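Imelysin (Bacteroides ovatus ATCC 8483, PDB 3OYV) belongs to the imelysin-like outer-membrane proteins and is probably involved in bacterial iron uptake, any peptidase activity being only inferred. Local coordinates at residues A57-K61 with V230-D235; A71-V75 with L226-V230; N134-G138 with S148-I153; I153-N157 with L209-I213. All coordinates share one frame; numbering follows the deposited sequence.

The four contacts lie in one region of a mainly helical chain. Helix 56-62 comes first and meets helix 223-261 in interaction 1, which closes the longest loop. The other three contacts are nested inside it. Helix 71-102 follows in the chain and reaches the same long helix in interaction 2; the two contacts share Val-230. Interactions 3 and 4 are nested inside interaction 2 and follow each other in series. Interaction 3 closes the short loop between helices 121-137 and 149-156. Interaction 4 then joins the end of helix 149-156 to helix 189-214. Ile-153 is shared by interactions 3 and 4.

Interaction 1: residues A57-K61 with V230-D235; sequences ASLFK and VTQYVD
The ring of Phe-60 meets Val-234 at its edge, near the ring plane, where Phe-60 CD2 lies 3.6 Å from Val-234 CG2. Val-230 CG1 and the Tyr-233 ring approach the same Phe-60 ring obliquely. Tyr-68 stacks edge-to-face with it, and Phe-290 meets it with planes at about 40°. The contact is a nearly antiparallel helix pair. The short helix 56-62 lies against the long helix 223-261, with local axes 161° apart and 9.7 Å at closest approach.

The CG of Phe-60 is anti to the backbone N (chi1 -159°). This carries the ring toward Val-230 and Val-234. The two methyls of Val-234 serve different partners. CG2 meets the Phe-60 ring, while Val-234 CG1 presses on Ala-57 CB at 3.5 Å, tighter than usual for two carbons.

Lys-61 closes the more exposed flank. Its chain bends at chi3. Lys-61 CG passes Val-234 CB at 3.9 Å, and Lys-61 CD passes Thr-231 CA at the same separation. The aliphatic part therefore lies over the neighbouring helix before the charged end meets Asp-235 in a salt bridge. A methionine in place of Lys-61 would probably leave the Asp-235 carboxylate without this positive mate. Thr-231 OG1 bonds back to Asn-227 O in its own helix. At the end of the lysine, Lys-61 NZ donates to the syn lone pair of Asp-235 OD1 at 2.8 Å, while Asp-235 OD2 lies farther off, 3.4 Å from that NZ.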
loop_
_atom_site.group_PDB
_atom_site.type_symbol
_atom_site.label_atom_id
_atom_site.label_comp_id
_atom_site.label_asym_id
_atom_site.label_seq_id
_atom_site.Cartn_x
_atom_site.Cartn_y
_atom_site.Cartn_z
ATOM N N ALA A 57 -10.994 -13.462 -8.424
ATOM C CA ALA A 57 -12.288 -12.877 -8.091
ATOM C C ALA A 57 -13.348 -13.993 -8.134
ATOM O O ALA A 57 -14.170 -14.103 -7.206
ATOM C CB ALA A 57 -12.646 -11.745 -9.040
ATOM N N SER A 58 -13.364 -14.775 -9.213
ATOM C CA SER A 58 -14.357 -15.838 -9.337
ATOM C C SER A 58 -14.180 -16.874 -8.211
ATOM O O SER A 58 -15.167 -17.352 -7.636
ATOM C CB SER A 58 -14.277 -16.493 -10.709
ATOM O OG SER A 58 -14.717 -15.625 -11.758
ATOM N N LEU A 59 -12.934 -17.225 -7.908
ATOM C CA LEU A 59 -12.616 -18.183 -6.853
ATOM C C LEU A 59 -13.139 -17.709 -5.482
ATOM O O LEU A 59 -13.820 -18.454 -4.766
ATOM C CB LEU A 59 -11.088 -18.405 -6.833
ATOM C CG LEU A 59 -10.499 -19.367 -5.816
ATOM C CD1 LEU A 59 -9.102 -19.777 -6.283
ATOM C CD2 LEU A 59 -10.425 -18.798 -4.434
ATOM N N PHE A 60 -12.830 -16.471 -5.135
ATOM C CA PHE A 60 -13.205 -15.943 -3.845
ATOM C C PHE A 60 -14.718 -15.799 -3.721
ATOM O O PHE A 60 -15.275 -16.112 -2.671
ATOM C CB PHE A 60 -12.497 -14.621 -3.601
ATOM C CG PHE A 60 -12.402 -14.224 -2.141
ATOM C CD1 PHE A 60 -11.591 -14.929 -1.252
ATOM C CD2 PHE A 60 -13.124 -13.150 -1.660
ATOM C CE1 PHE A 60 -11.496 -14.532 0.090
ATOM C CE2 PHE A 60 -13.034 -12.775 -0.353
ATOM C CZ PHE A 60 -12.224 -13.441 0.531
ATOM N N LYS A 61 -15.381 -15.308 -4.765
ATOM C CA LYS A 61 -16.835 -15.188 -4.725
ATOM C C LYS A 61 -17.562 -16.525 -4.674
ATOM O O LYS A 61 -18.673 -16.607 -4.138
ATOM C CB LYS A 61 -17.370 -14.382 -5.921
ATOM C CG LYS A 61 -16.911 -12.950 -5.852
ATOM C CD LYS A 61 -17.461 -12.082 -6.992
ATOM C CE LYS A 61 -16.783 -12.410 -8.324
ATOM N NZ LYS A 61 -17.383 -11.649 -9.454
ATOM N N VAL A 230 -19.628 -10.577 0.102
ATOM C CA VAL A 230 -18.389 -11.029 -0.554
ATOM C C VAL A 230 -18.352 -10.564 -2.019
ATOM O O VAL A 230 -17.345 -10.044 -2.501
ATOM C CB VAL A 230 -18.164 -12.517 -0.416
ATOM C CG1 VAL A 230 -16.925 -12.951 -1.197
ATOM C CG2 VAL A 230 -18.057 -12.918 1.081
ATOM N N THR A 231 -19.458 -10.719 -2.714
ATOM C CA THR A 231 -19.525 -10.390 -4.124
ATOM C C THR A 231 -19.291 -8.908 -4.322
ATOM O O THR A 231 -18.504 -8.493 -5.193
ATOM C CB THR A 231 -20.856 -10.889 -4.707
ATOM O OG1 THR A 231 -20.836 -12.294 -4.670
ATOM C CG2 THR A 231 -21.093 -10.360 -6.135
ATOM N N GLN A 232 -19.975 -8.091 -3.524
ATOM C CA GLN A 232 -19.808 -6.633 -3.599
ATOM C C GLN A 232 -18.385 -6.193 -3.276
ATOM O O GLN A 232 -17.819 -5.294 -3.915
ATOM C CB GLN A 232 -20.819 -5.887 -2.722
ATOM C CG GLN A 232 -20.700 -4.396 -2.633
ATOM C CD GLN A 232 -21.003 -3.663 -3.901
ATOM O OE1 GLN A 232 -21.551 -4.209 -4.864
ATOM N NE2 GLN A 232 -20.687 -2.393 -3.899
ATOM N N TYR A 233 -17.812 -6.804 -2.238
ATOM C CA TYR A 233 -16.446 -6.480 -1.836
ATOM C C TYR A 233 -15.457 -6.731 -2.968
ATOM O O TYR A 233 -14.608 -5.908 -3.289
ATOM C CB TYR A 233 -16.105 -7.308 -0.613
ATOM C CG TYR A 233 -14.675 -7.341 -0.130
ATOM C CD1 TYR A 233 -14.176 -6.412 0.765
ATOM C CD2 TYR A 233 -13.849 -8.379 -0.530
ATOM C CE1 TYR A 233 -12.860 -6.491 1.231
ATOM C CE2 TYR A 233 -12.555 -8.512 -0.046
ATOM C CZ TYR A 233 -12.084 -7.566 0.849
ATOM O OH TYR A 233 -10.812 -7.711 1.364
ATOM N N VAL A 234 -15.590 -7.877 -3.598
ATOM C CA VAL A 234 -14.676 -8.231 -4.693
ATOM C C VAL A 234 -14.918 -7.325 -5.897
ATOM O O VAL A 234 -13.970 -6.759 -6.472
ATOM C CB VAL A 234 -14.833 -9.705 -5.085
ATOM C CG1 VAL A 234 -14.104 -10.034 -6.400
ATOM C CG2 VAL A 234 -14.352 -10.640 -3.933
ATOM N N ASP A 235 -16.177 -7.150 -6.283
ATOM C CA ASP A 235 -16.487 -6.480 -7.549
ATOM C C ASP A 235 -16.400 -4.971 -7.477
ATOM O O ASP A 235 -16.119 -4.361 -8.507
ATOM C CB ASP A 235 -17.891 -6.902 -8.063
ATOM C CG ASP A 235 -17.958 -8.328 -8.562
ATOM O OD1 ASP A 235 -16.894 -8.922 -8.808
ATOM O OD2 ASP A 235 -19.103 -8.820 -8.711
#

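Interaction 2: residues A71-V75 with L226-V230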
loop_
_atom_site.group_PDB
_atom_site.type_symbol
_atom_site.label_atom_id
_atom_site.label_comp_id
_atom_site.label_asym_id
_atom_site.label_seq_id
_atom_site.Cartn_x
_atom_site.Cartn_y
_atom_site.Cartn_z
ATOM N N ALA A 71 -18.947 -18.387 2.747
ATOM C CA ALA A 71 -18.875 -16.936 2.799
ATOM C C ALA A 71 -18.321 -16.466 4.145
ATOM O O ALA A 71 -17.605 -15.471 4.209
ATOM C CB ALA A 71 -20.252 -16.291 2.501
ATOM N N LEU A 72 -18.652 -17.170 5.234
ATOM C CA LEU A 72 -18.085 -16.851 6.535
ATOM C C LEU A 72 -16.566 -16.880 6.495
ATOM O O LEU A 72 -15.931 -15.975 7.018
ATOM C CB LEU A 72 -18.616 -17.784 7.630
ATOM C CG LEU A 72 -17.999 -17.603 9.009
ATOM C CD1 LEU A 72 -18.211 -16.192 9.504
ATOM C CD2 LEU A 72 -18.534 -18.629 10.009
ATOM N N SER A 73 -15.979 -17.915 5.895
ATOM C CA SER A 73 -14.521 -18.012 5.787
ATOM C C SER A 73 -13.933 -16.798 5.049
ATOM O O SER A 73 -12.920 -16.208 5.463
ATOM C CB SER A 73 -14.151 -19.291 5.042
ATOM O OG SER A 73 -12.748 -19.456 4.991
ATOM N N CYS A 74 -14.589 -16.421 3.954
ATOM C CA CYS A 74 -14.166 -15.235 3.214
ATOM C C CYS A 74 -14.216 -14.002 4.108
ATOM O O CYS A 74 -13.283 -13.197 4.140
ATOM C CB CYS A 74 -15.081 -14.959 2.022
ATOM S SG CYS A 74 -15.026 -16.205 0.750
ATOM N N VAL A 75 -15.313 -13.836 4.857
ATOM C CA VAL A 75 -15.501 -12.630 5.661
ATOM C C VAL A 75 -14.535 -12.565 6.858
ATOM O O VAL A 75 -14.036 -11.499 7.201
ATOM C CB VAL A 75 -16.985 -12.474 6.078
ATOM C CG1 VAL A 75 -17.184 -11.435 7.180
ATOM C CG2 VAL A 75 -17.816 -12.143 4.837
ATOM N N LEU A 226 -24.114 -13.570 3.751
ATOM C CA LEU A 226 -22.774 -13.050 3.475
ATOM C C LEU A 226 -22.310 -13.115 2.019
ATOM O O LEU A 226 -21.436 -12.361 1.626
ATOM C CB LEU A 226 -21.745 -13.670 4.416
ATOM C CG LEU A 226 -21.881 -13.306 5.915
ATOM C CD1 LEU A 226 -20.786 -14.035 6.705
ATOM C CD2 LEU A 226 -21.810 -11.828 6.148
ATOM N N ASN A 227 -22.922 -13.978 1.213
ATOM C CA ASN A 227 -22.563 -14.014 -0.200
ATOM C C ASN A 227 -22.608 -12.638 -0.868
ATOM O O ASN A 227 -21.674 -12.291 -1.586
ATOM C CB ASN A 227 -23.428 -14.984 -0.987
ATOM C CG ASN A 227 -22.991 -16.434 -0.870
ATOM O OD1 ASN A 227 -22.040 -16.771 -0.174
ATOM N ND2 ASN A 227 -23.724 -17.330 -1.560
ATOM N N PRO A 228 -23.701 -11.870 -0.696
ATOM C CA PRO A 228 -23.733 -10.581 -1.394
ATOM C C PRO A 228 -22.675 -9.617 -0.884
ATOM O O PRO A 228 -22.235 -8.738 -1.624
ATOM C CB PRO A 228 -25.161 -10.065 -1.168
ATOM C CG PRO A 228 -25.794 -10.965 -0.283
ATOM C CD PRO A 228 -25.007 -12.241 -0.127
ATOM N N VAL A 229 -22.315 -9.762 0.382
ATOM C CA VAL A 229 -21.256 -8.936 0.961
ATOM C C VAL A 229 -19.917 -9.286 0.244
ATOM O O VAL A 229 -19.165 -8.388 -0.155
ATOM C CB VAL A 229 -21.150 -9.139 2.479
ATOM C CG1 VAL A 229 -19.892 -8.434 3.019
ATOM C CG2 VAL A 229 -22.436 -8.654 3.187
ATOM N N VAL A 230 -19.628 -10.577 0.102
ATOM C CA VAL A 230 -18.389 -11.029 -0.554
ATOM C C VAL A 230 -18.352 -10.564 -2.019
ATOM O O VAL A 230 -17.345 -10.044 -2.501
ATOM C CB VAL A 230 -18.164 -12.517 -0.416
ATOM C CG1 VAL A 230 -16.925 -12.951 -1.197
ATOM C CG2 VAL A 230 -18.057 -12.918 1.081
#
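Ala-71 CB sits 3.6 Å from Leu-226 CB, where the backbones of the two segments come nearest. The same Ala-71 CB lies 3.3 Å from Asn-227 OD1. One turn further on, Val-230 CG2 fits between two side chains of the other helix. Val-230 CG2 is 3.7 Å from Cys-74 CB and 3.8 Å from Val-75 CG2. This methyl is anti to the carbonyl carbon of Val-230; the other, CG1, meets helix 56-62. Val-75 CG2 also meets Leu-226 CD1 at 4.0 Å, and these two side chains cross at about a right angle. Leu-226 CD1 reaches back to the other backbone as well, 3.9 Å from Leu-72 CA.

The segments belong to the start of helix 71-102 and the early part of helix 223-261. Their local axes run 45° apart. Helix 223-261 is kinked around Pro-228 and Val-229, whose backbone nitrogens miss the usual helical bond. Asp-223, at the start of helix 223-261, accepts through OD1 from Ala-71 N at the start of helix 71-102. His-63 makes a weak hydrogen bond to Asn-227 OD1. Ile-213 of helix 189-214 packs on Leu-72, Val-75 and Leu-226.

No hydrogen bond joins the two segments. Their contact is mainly apolar, made by valine and leucine methyls, Ala-71 and the Cys-74 CB, and it depends on shape and burial.

Interaction 3: residues N134-G138 with S148-I153; sequences NAYYG and SLSTVI
Helix 121-137 ends at Tyr-137, Gly-138 then turns away with positive phi, and helix 149-156 begins after Ser-148, so the end of one helix meets the start of the next. Ser-150 N donates to Tyr-136 O at 3.0 Å, with an N-H...O angle of 156°. The donor is tilted 16° from the carbonyl plane. A water bridges Ala-135 O and Leu-149 N, accepting from the latter.

The ring of Tyr-136 lies alongside the first turn of the second helix. Its CG is anti to the backbone N (chi1 -171°), which directs the ring toward that turn. Ser-150 CB stands over one face in a CH-pi contact, 3.9 Å from the centroid of the Tyr-136 ring. Leu-149 CB approaches the ring obliquely, 3.8 Å from Tyr-136 CD1. The phenol oxygen reaches the next turn, where Tyr-136 OH lies 3.6 Å from Ile-153 CB.

The joint is a helix-loop-helix connection with an N-cap at Ser-148. Ser-148 OG accepts from Thr-151 N at 3.1 Å and also bonds to Asn-145 O in the intervening loop. Ser-148 CB packs against the last turn of the first helix, 3.2 Å from Tyr-137 O.

Asp-161 of helix 158-177 fixes the polar ends: its OD1 bonds both Tyr-136 OH and Ser-150 OG. A leucine in place of Tyr-136 would probably leave Asp-161 without its phenol partner and Ser-150 CB without a ring face to rest on. The Tyr-137 ring has Tyr-136 CD2 at its edge, in plane. Gly-138 O accepts from Gln-232 NE2 of helix 223-261.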
loop_
_atom_site.group_PDB
_atom_site.type_symbol
_atom_site.label_atom_id
_atom_site.label_comp_id
_atom_site.label_asym_id
_atom_site.label_seq_id
_atom_site.Cartn_x
_atom_site.Cartn_y
_atom_site.Cartn_z
ATOM N N ASN A 134 -13.127 1.193 3.126
ATOM C CA ASN A 134 -13.664 0.650 1.881
ATOM C C ASN A 134 -14.138 -0.777 2.033
ATOM O O ASN A 134 -15.217 -1.138 1.555
ATOM C CB ASN A 134 -12.636 0.757 0.767
ATOM C CG ASN A 134 -12.335 2.192 0.365
ATOM O OD1 ASN A 134 -12.980 3.149 0.843
ATOM N ND2 ASN A 134 -11.356 2.367 -0.514
ATOM N N ALA A 135 -13.356 -1.605 2.711
ATOM C CA ALA A 135 -13.726 -3.002 2.930
ATOM C C ALA A 135 -15.028 -3.094 3.712
ATOM O O ALA A 135 -15.885 -3.907 3.377
ATOM C CB ALA A 135 -12.611 -3.783 3.680
ATOM N N TYR A 136 -15.155 -2.293 4.761
ATOM C CA TYR A 136 -16.314 -2.345 5.655
ATOM C C TYR A 136 -17.588 -1.782 4.995
ATOM O O TYR A 136 -18.698 -2.272 5.245
ATOM C CB TYR A 136 -15.971 -1.631 6.974
ATOM C CG TYR A 136 -17.026 -1.814 8.051
ATOM C CD1 TYR A 136 -17.296 -3.077 8.563
ATOM C CD2 TYR A 136 -17.707 -0.714 8.573
ATOM C CE1 TYR A 136 -18.262 -3.260 9.567
ATOM C CE2 TYR A 136 -18.676 -0.891 9.560
ATOM C CZ TYR A 136 -18.949 -2.146 10.044
ATOM O OH TYR A 136 -19.936 -2.357 10.993
ATOM N N TYR A 137 -17.393 -0.772 4.155
ATOM C CA TYR A 137 -18.502 -0.050 3.492
ATOM C C TYR A 137 -18.910 -0.659 2.145
ATOM O O TYR A 137 -19.960 -0.313 1.592
ATOM C CB TYR A 137 -18.120 1.401 3.257
ATOM C CG TYR A 137 -18.119 2.346 4.458
ATOM C CD1 TYR A 137 -18.174 1.887 5.760
ATOM C CD2 TYR A 137 -18.049 3.731 4.271
ATOM C CE1 TYR A 137 -18.182 2.808 6.843
ATOM C CE2 TYR A 137 -18.078 4.625 5.330
ATOM C CZ TYR A 137 -18.119 4.166 6.622
ATOM O OH TYR A 137 -18.122 5.058 7.696
ATOM N N GLY A 138 -18.090 -1.560 1.604
ATOM C CA GLY A 138 -18.358 -2.127 0.278
ATOM C C GLY A 138 -18.331 -1.125 -0.842
ATOM O O GLY A 138 -19.112 -1.205 -1.784
ATOM N N SER A 148 -22.964 -4.546 2.195
ATOM C CA SER A 148 -21.703 -4.334 2.915
ATOM C C SER A 148 -21.800 -4.936 4.299
ATOM O O SER A 148 -22.899 -5.091 4.836
ATOM C CB SER A 148 -21.392 -2.848 3.020
ATOM O OG SER A 148 -22.339 -2.161 3.845
ATOM N N LEU A 149 -20.638 -5.199 4.898
ATOM C CA LEU A 149 -20.595 -5.623 6.277
ATOM C C LEU A 149 -21.262 -4.570 7.134
ATOM O O LEU A 149 -21.986 -4.912 8.062
ATOM C CB LEU A 149 -19.153 -5.838 6.745
ATOM C CG LEU A 149 -18.427 -7.091 6.282
ATOM C CD1 LEU A 149 -16.980 -7.070 6.799
ATOM C CD2 LEU A 149 -19.181 -8.346 6.763
ATOM N N SER A 150 -21.001 -3.293 6.872
ATOM C CA SER A 150 -21.613 -2.234 7.686
ATOM C C SER A 150 -23.140 -2.335 7.700
ATOM O O SER A 150 -23.745 -2.250 8.776
ATOM C CB SER A 150 -21.192 -0.868 7.192
ATOM O OG SER A 150 -21.719 0.195 7.991
ATOM N N THR A 151 -23.758 -2.557 6.542
ATOM C CA THR A 151 -25.213 -2.655 6.510
ATOM C C THR A 151 -25.714 -3.871 7.261
ATOM O O THR A 151 -26.710 -3.777 7.992
ATOM C CB THR A 151 -25.705 -2.624 5.056
ATOM O OG1 THR A 151 -25.375 -1.341 4.503
ATOM C CG2 THR A 151 -27.223 -2.864 4.927
ATOM N N VAL A 152 -25.023 -4.998 7.130
ATOM C CA VAL A 152 -25.392 -6.218 7.853
ATOM C C VAL A 152 -25.293 -6.012 9.369
ATOM O O VAL A 152 -26.215 -6.374 10.116
ATOM C CB VAL A 152 -24.552 -7.422 7.416
ATOM C CG1 VAL A 152 -24.772 -8.629 8.310
ATOM C CG2 VAL A 152 -24.826 -7.802 5.944
ATOM N N ILE A 153 -24.178 -5.447 9.832
ATOM C CA ILE A 153 -23.992 -5.220 11.266
ATOM C C ILE A 153 -25.002 -4.170 11.760
ATOM O O ILE A 153 -25.576 -4.355 12.850
ATOM C CB ILE A 153 -22.537 -4.836 11.631
ATOM C CG1 ILE A 153 -21.532 -5.909 11.181
ATOM C CG2 ILE A 153 -22.400 -4.616 13.167
ATOM C CD1 ILE A 153 -21.708 -7.327 11.789
HETATM O O HOH W 1 -18.385 -5.019 3.135
#

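Interaction 4: residues I153-N157 with L209-I213; sequences IAGAN and LKSYI
This contact joins the end of helix 149-156, and the N-cap of the helix that follows, to helix 189-214 in the imelysin helical fold. Tyr-212 reaches across to the turn between helices 149-156 and 158-177. Its CG is anti to the backbone N (chi1 -170°), and the ring extends toward Ala-156 and Asn-157. Ala-156 CB lies at the ring edge, near its plane, 3.9 Å from Tyr-212 CE2. The phenol oxygen comes close to the helix end, with Tyr-212 OH 3.2 Å from Ala-156 O.

Asn-157 approaches the same ring obliquely. Asn-157 ND2 is 3.5 Å from Tyr-212 CE1, and Asn-157 CB is 3.7 Å from Tyr-212 CZ. The amide and ring planes are 63° apart. The other amide atom, OD1, accepts from Leu-160 N and caps helix 158-177. That bond limits how the amide can turn beside the tyrosine.

Deeper in, Ile-153 makes a second apolar patch. Ile-153 CD1 lies 3.7 Å from Leu-209 CD1 and 3.9 Å from Ile-213 CG1. The Ile-153 and Ile-213 side chains cross at about a right angle.

Helix 158-177 adds Leu-160 beside Tyr-212 and Ile-164 beside Leu-209. Ile-220, in the loop before helix 223-261, packs on Ile-153, Ala-156 and Tyr-212. Helix 71-102 meets Leu-209 through Val-79, and Tyr-136 of helix 121-137 packs on the same leucine.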
loop_
_atom_site.group_PDB
_atom_site.type_symbol
_atom_site.label_atom_id
_atom_site.label_comp_id
_atom_site.label_asym_id
_atom_site.label_seq_id
_atom_site.Cartn_x
_atom_site.Cartn_y
_atom_site.Cartn_z
ATOM N N ILE A 153 -24.178 -5.447 9.832
ATOM C CA ILE A 153 -23.992 -5.220 11.266
ATOM C C ILE A 153 -25.002 -4.170 11.760
ATOM O O ILE A 153 -25.576 -4.355 12.850
ATOM C CB ILE A 153 -22.537 -4.836 11.631
ATOM C CG1 ILE A 153 -21.532 -5.909 11.181
ATOM C CG2 ILE A 153 -22.400 -4.616 13.167
ATOM C CD1 ILE A 153 -21.708 -7.327 11.789
ATOM N N ALA A 154 -25.253 -3.116 10.982
ATOM C CA ALA A 154 -26.216 -2.081 11.368
ATOM C C ALA A 154 -27.598 -2.710 11.614
ATOM O O ALA A 154 -28.300 -2.291 12.536
ATOM C CB ALA A 154 -26.304 -0.980 10.316
ATOM N N GLY A 155 -27.979 -3.687 10.798
ATOM C CA GLY A 155 -29.286 -4.324 10.961
ATOM C C GLY A 155 -29.338 -5.227 12.176
ATOM O O GLY A 155 -30.405 -5.395 12.756
ATOM N N ALA A 156 -28.215 -5.820 12.570
ATOM C CA ALA A 156 -28.162 -6.782 13.672
ATOM C C ALA A 156 -27.813 -6.162 15.015
ATOM O O ALA A 156 -28.278 -6.648 16.052
ATOM C CB ALA A 156 -27.189 -7.927 13.365
ATOM N N ASN A 157 -26.980 -5.115 14.979
ATOM C CA ASN A 157 -26.399 -4.506 16.175
ATOM C C ASN A 157 -25.894 -3.123 15.801
ATOM O O ASN A 157 -24.693 -2.900 15.498
ATOM C CB ASN A 157 -25.297 -5.409 16.713
ATOM C CG ASN A 157 -24.683 -4.903 18.008
ATOM O OD1 ASN A 157 -24.892 -3.775 18.422
ATOM N ND2 ASN A 157 -23.885 -5.748 18.614
ATOM N N LEU A 209 -15.925 -7.330 16.145
ATOM C CA LEU A 209 -16.589 -7.573 14.846
ATOM C C LEU A 209 -16.540 -9.027 14.435
ATOM O O LEU A 209 -17.586 -9.623 14.130
ATOM C CB LEU A 209 -16.044 -6.657 13.739
ATOM C CG LEU A 209 -16.603 -6.883 12.320
ATOM C CD1 LEU A 209 -18.119 -6.714 12.294
ATOM C CD2 LEU A 209 -15.909 -5.904 11.343
ATOM N N LYS A 210 -15.348 -9.606 14.388
ATOM C CA LYS A 210 -15.211 -10.993 13.936
ATOM C C LYS A 210 -16.015 -11.953 14.801
ATOM O O LYS A 210 -16.661 -12.847 14.273
ATOM C CB LYS A 210 -13.757 -11.471 13.882
ATOM C CG LYS A 210 -13.534 -12.510 12.790
ATOM C CD LYS A 210 -12.483 -13.565 13.123
ATOM C CE LYS A 210 -11.343 -13.017 13.942
ATOM N NZ LYS A 210 -10.102 -13.803 13.668
ATOM N N SER A 211 -15.944 -11.774 16.120
ATOM C CA SER A 211 -16.662 -12.634 17.075
ATOM C C SER A 211 -18.169 -12.569 16.852
ATOM O O SER A 211 -18.878 -13.581 16.903
ATOM C CB SER A 211 -16.360 -12.227 18.536
ATOM O OG SER A 211 -15.001 -12.455 18.897
ATOM N N TYR A 212 -18.655 -11.358 16.636
ATOM C CA TYR A 212 -20.086 -11.158 16.446
ATOM C C TYR A 212 -20.579 -11.877 15.187
ATOM O O TYR A 212 -21.605 -12.558 15.207
ATOM C CB TYR A 212 -20.426 -9.677 16.415
ATOM C CG TYR A 212 -21.916 -9.455 16.455
ATOM C CD1 TYR A 212 -22.585 -9.341 17.682
ATOM C CD2 TYR A 212 -22.672 -9.389 15.292
ATOM C CE1 TYR A 212 -23.973 -9.168 17.732
ATOM C CE2 TYR A 212 -24.059 -9.200 15.342
ATOM C CZ TYR A 212 -24.696 -9.086 16.561
ATOM O OH TYR A 212 -26.074 -8.918 16.616
ATOM N N ILE A 213 -19.829 -11.761 14.093
ATOM C CA ILE A 213 -20.176 -12.462 12.851
ATOM C C ILE A 213 -20.096 -13.988 13.012
ATOM O O ILE A 213 -20.994 -14.720 12.574
ATOM C CB ILE A 213 -19.264 -11.988 11.676
ATOM C CG1 ILE A 213 -19.476 -10.489 11.436
ATOM C CG2 ILE A 213 -19.568 -12.791 10.407
ATOM C CD1 ILE A 213 -18.369 -9.824 10.532
#